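PDB 4F43: protelomerase from Agrobacterium tumefaciens, which generates and protects the hairpin ends of linear DNA, probably by cutting and rejoining strands at replicated telomere junctions. Local coordinates for residues A45-W53 with H87-G95. The protein carries 1 engineered substitution. Residues are numbered along the deposited sequence; the frame is centred on the assembly and turned at random.
Sequences AKQDMQALW and HPMLKIATG. With nucleotides of chain B.
Over one face of the Trp53 indole sits the backbone of Ala93, its CA 3.5 Å from the centroid of the five-membered ring and only 16° off the normal, a CH-pi contact; Ile92 C lies over a face too, Ala93 CB lies over the six-membered ring, and Thr94 O is at the edge near the ring plane. The imidazole of His87 carries Pro88 CD on one face, meets Met49 CE obliquely through CE1 at 3.6 Å, and accepts from Met89 N at ND1 (3.1 Å) nearly in its plane, a capping bond at the start of a short, weakly bonded helix, about 89-92. This helix packs against helix 46-59 in the N-terminal helical part of the chain: Ile92 is a single knob in a hole formed by Lys46, Met49, Gln50 and Trp53, its CD1 3.7 Å from Met49 CB and its CG2 against Gln50 OE1. Gln50 NE2 is hydrogen-bonded to Asp54 OD2. Bent at chi2 (52°), Met89 brings SD to 3.6 Å from Met49 CB and its methyl to Trp53 CB. Ala93 centres an inverse gamma turn, beyond which Thr94 OG1 comes 3.3 Å from phosphate oxygen OP2 of DA19 of chain B; NH1 of Arg76, on helix 65-82, hydrogen-bonds to both Leu90 O and Ala93 O.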
loop_
_atom_site.group_PDB
_atom_site.type_symbol
_atom_site.label_atom_id
_atom_site.label_comp_id
_atom_site.label_asym_id
_atom_site.label_seq_id
_atom_site.Cartn_x
_atom_site.Cartn_y
_atom_site.Cartn_z
ATOM N N ALA A 45 27.949 -24.821 -9.926
ATOM C CA ALA A 45 27.253 -26.029 -9.498
ATOM C C ALA A 45 26.011 -25.672 -8.690
ATOM O O ALA A 45 26.027 -24.737 -7.893
ATOM C CB ALA A 45 28.180 -26.922 -8.687
ATOM N N LYS A 46 24.939 -26.428 -8.897
ATOM C CA LYS A 46 23.647 -26.106 -8.300
ATOM C C LYS A 46 23.430 -26.766 -6.939
ATOM O O LYS A 46 22.551 -26.360 -6.178
ATOM C CB LYS A 46 22.518 -26.470 -9.269
ATOM C CG LYS A 46 22.496 -25.597 -10.516
ATOM C CD LYS A 46 22.038 -26.366 -11.748
ATOM C CE LYS A 46 20.570 -26.755 -11.668
ATOM N NZ LYS A 46 20.105 -27.387 -12.937
ATOM N N GLN A 47 24.237 -27.778 -6.636
ATOM C CA GLN A 47 24.162 -28.454 -5.346
ATOM C C GLN A 47 24.626 -27.519 -4.238
ATOM O O GLN A 47 24.068 -27.511 -3.140
ATOM C CB GLN A 47 25.021 -29.719 -5.351
ATOM C CG GLN A 47 24.751 -30.651 -6.519
ATOM C CD GLN A 47 25.622 -31.891 -6.481
ATOM O OE1 GLN A 47 25.739 -32.550 -5.448
ATOM N NE2 GLN A 47 26.246 -32.211 -7.610
ATOM N N ASP A 48 25.653 -26.730 -4.537
ATOM C CA ASP A 48 26.184 -25.772 -3.576
ATOM C C ASP A 48 25.260 -24.569 -3.440
ATOM O O ASP A 48 25.174 -23.965 -2.372
ATOM C CB ASP A 48 27.593 -25.327 -3.972
ATOM C CG ASP A 48 28.607 -26.450 -3.867
ATOM O OD1 ASP A 48 28.862 -27.121 -4.890
ATOM O OD2 ASP A 48 29.148 -26.665 -2.761
ATOM N N MET A 49 24.576 -24.222 -4.527
ATOM C CA MET A 49 23.536 -23.204 -4.473
ATOM C C MET A 49 22.457 -23.679 -3.514
ATOM O O MET A 49 22.025 -22.944 -2.621
ATOM C CB MET A 49 22.920 -22.986 -5.855
ATOM C CG MET A 49 23.879 -22.476 -6.911
ATOM S SD MET A 49 23.045 -22.200 -8.484
ATOM C CE MET A 49 24.408 -21.648 -9.503
ATOM N N GLN A 50 22.038 -24.924 -3.706
ATOM C CA GLN A 50 21.003 -25.530 -2.881
ATOM C C GLN A 50 21.424 -25.587 -1.418
ATOM O O GLN A 50 20.606 -25.385 -0.527
ATOM C CB GLN A 50 20.673 -26.936 -3.383
ATOM C CG GLN A 50 19.463 -27.563 -2.707
ATOM C CD GLN A 50 18.160 -26.915 -3.133
ATOM O OE1 GLN A 50 17.938 -26.665 -4.316
ATOM N NE2 GLN A 50 17.292 -26.638 -2.166
ATOM N N ALA A 51 22.700 -25.867 -1.175
ATOM C CA ALA A 51 23.219 -25.919 0.189
ATOM C C ALA A 51 23.211 -24.534 0.831
ATOM O O ALA A 51 22.817 -24.373 1.989
ATOM C CB ALA A 51 24.623 -26.501 0.200
ATOM N N LEU A 52 23.653 -23.543 0.063
ATOM C CA LEU A 52 23.687 -22.159 0.519
ATOM C C LEU A 52 22.286 -21.699 0.905
ATOM O O LEU A 52 22.080 -21.127 1.980
ATOM C CB LEU A 52 24.258 -21.260 -0.583
ATOM C CG LEU A 52 24.657 -19.827 -0.227
ATOM C CD1 LEU A 52 25.768 -19.818 0.810
ATOM C CD2 LEU A 52 25.081 -19.065 -1.478
ATOM N N TRP A 53 21.323 -21.968 0.029
ATOM C CA TRP A 53 19.940 -21.585 0.282
ATOM C C TRP A 53 19.325 -22.379 1.431
ATOM O O TRP A 53 18.458 -21.877 2.142
ATOM C CB TRP A 53 19.092 -21.741 -0.982
ATOM C CG TRP A 53 17.662 -21.344 -0.786
ATOM C CD1 TRP A 53 16.568 -22.157 -0.844
ATOM C CD2 TRP A 53 17.171 -20.032 -0.479
ATOM N NE1 TRP A 53 15.426 -21.431 -0.602
ATOM C CE2 TRP A 53 15.769 -20.125 -0.372
ATOM C CE3 TRP A 53 17.782 -18.789 -0.286
ATOM C CZ2 TRP A 53 14.968 -19.020 -0.085
ATOM C CZ3 TRP A 53 16.985 -17.694 0.001
ATOM C CH2 TRP A 53 15.594 -17.816 0.099
ATOM N N HIS A 87 19.098 -16.643 -13.729
ATOM C CA HIS A 87 19.904 -17.430 -12.805
ATOM C C HIS A 87 19.098 -18.571 -12.192
ATOM O O HIS A 87 17.956 -18.375 -11.775
ATOM C CB HIS A 87 20.482 -16.534 -11.709
ATOM C CG HIS A 87 21.729 -17.077 -11.082
ATOM N ND1 HIS A 87 21.712 -18.047 -10.105
ATOM C CD2 HIS A 87 23.034 -16.782 -11.297
ATOM C CE1 HIS A 87 22.950 -18.328 -9.744
ATOM N NE2 HIS A 87 23.772 -17.574 -10.451
ATOM N N PRO A 88 19.696 -19.774 -12.137
ATOM C CA PRO A 88 19.050 -20.983 -11.613
ATOM C C PRO A 88 18.671 -20.859 -10.140
ATOM O O PRO A 88 17.785 -21.575 -9.671
ATOM C CB PRO A 88 20.130 -22.057 -11.784
ATOM C CG PRO A 88 21.015 -21.540 -12.862
ATOM C CD PRO A 88 21.042 -20.058 -12.663
ATOM N N MET A 89 19.338 -19.959 -9.425
ATOM C CA MET A 89 19.079 -19.756 -8.005
ATOM C C MET A 89 17.650 -19.286 -7.770
ATOM O O MET A 89 17.075 -19.522 -6.708
ATOM C CB MET A 89 20.059 -18.739 -7.423
ATOM C CG MET A 89 20.146 -18.776 -5.916
ATOM S SD MET A 89 20.448 -20.455 -5.347
ATOM C CE MET A 89 20.851 -20.157 -3.635
ATOM N N LEU A 90 17.082 -18.622 -8.771
ATOM C CA LEU A 90 15.707 -18.148 -8.702
ATOM C C LEU A 90 14.725 -19.314 -8.635
ATOM O O LEU A 90 13.604 -19.164 -8.150
ATOM C CB LEU A 90 15.388 -17.262 -9.908
ATOM C CG LEU A 90 16.162 -15.946 -9.986
ATOM C CD1 LEU A 90 15.857 -15.222 -11.285
ATOM C CD2 LEU A 90 15.822 -15.072 -8.791
ATOM N N LYS A 91 15.152 -20.473 -9.126
ATOM C CA LYS A 91 14.325 -21.671 -9.071
ATOM C C LYS A 91 14.630 -22.434 -7.789
ATOM O O LYS A 91 13.898 -23.344 -7.401
ATOM C CB LYS A 91 14.585 -22.564 -10.284
ATOM C CG LYS A 91 14.672 -21.814 -11.604
ATOM C CD LYS A 91 13.435 -20.966 -11.850
ATOM C CE LYS A 91 13.630 -20.049 -13.048
ATOM N NZ LYS A 91 12.481 -19.122 -13.237
ATOM N N ILE A 92 15.724 -22.052 -7.139
ATOM C CA ILE A 92 16.140 -22.673 -5.890
ATOM C C ILE A 92 15.723 -21.815 -4.702
ATOM O O ILE A 92 15.142 -22.312 -3.737
ATOM C CB ILE A 92 17.663 -22.879 -5.852
ATOM C CG1 ILE A 92 18.102 -23.799 -6.991
ATOM C CG2 ILE A 92 18.091 -23.439 -4.507
ATOM C CD1 ILE A 92 19.597 -24.017 -7.056
ATOM N N ALA A 93 16.021 -20.522 -4.782
ATOM C CA ALA A 93 15.698 -19.591 -3.708
ATOM C C ALA A 93 14.226 -19.196 -3.723
ATOM O O ALA A 93 13.880 -18.061 -4.047
ATOM C CB ALA A 93 16.584 -18.355 -3.785
ATOM N N THR A 94 13.363 -20.143 -3.374
ATOM C CA THR A 94 11.936 -19.874 -3.280
ATOM C C THR A 94 11.349 -20.566 -2.056
ATOM O O THR A 94 11.966 -21.467 -1.485
ATOM C CB THR A 94 11.182 -20.334 -4.543
ATOM O OG1 THR A 94 9.815 -19.914 -4.466
ATOM C CG2 THR A 94 11.241 -21.849 -4.680
ATOM N N GLY A 95 10.157 -20.140 -1.656
ATOM C CA GLY A 95 9.519 -20.694 -0.478
ATOM C C GLY A 95 8.886 -22.049 -0.719
ATOM O O GLY A 95 8.552 -22.402 -1.850
ATOM P P DA B 19 7.010 -19.343 -6.301
ATOM O OP1 DA B 19 8.143 -18.746 -7.042
ATOM O OP2 DA B 19 7.027 -20.782 -5.960
ATOM O "O5'" DA B 19 6.803 -18.526 -4.942
ATOM C "C5'" DA B 19 7.375 -17.230 -4.780
ATOM C "C4'" DA B 19 6.478 -16.126 -5.311
ATOM O "O4'" DA B 19 5.123 -16.283 -4.834
ATOM C "C3'" DA B 19 6.825 -14.724 -4.833
ATOM O "O3'" DA B 19 7.881 -14.159 -5.597
ATOM C "C2'" DA B 19 5.522 -13.962 -5.058
ATOM C "C1'" DA B 19 4.464 -15.062 -5.114
ATOM N N9 DA B 19 3.364 -14.851 -4.175
ATOM C C8 DA B 19 3.015 -15.620 -3.099
ATOM N N7 DA B 19 1.971 -15.168 -2.444
ATOM C C5 DA B 19 1.608 -14.025 -3.137
ATOM C C6 DA B 19 0.575 -13.081 -2.952
ATOM N N6 DA B 19 -0.328 -13.142 -1.967
ATOM N N1 DA B 19 0.503 -12.061 -3.830
ATOM C C2 DA B 19 1.397 -11.987 -4.820
ATOM N N3 DA B 19 2.408 -12.810 -5.095
ATOM C C4 DA B 19 2.458 -13.817 -4.207
#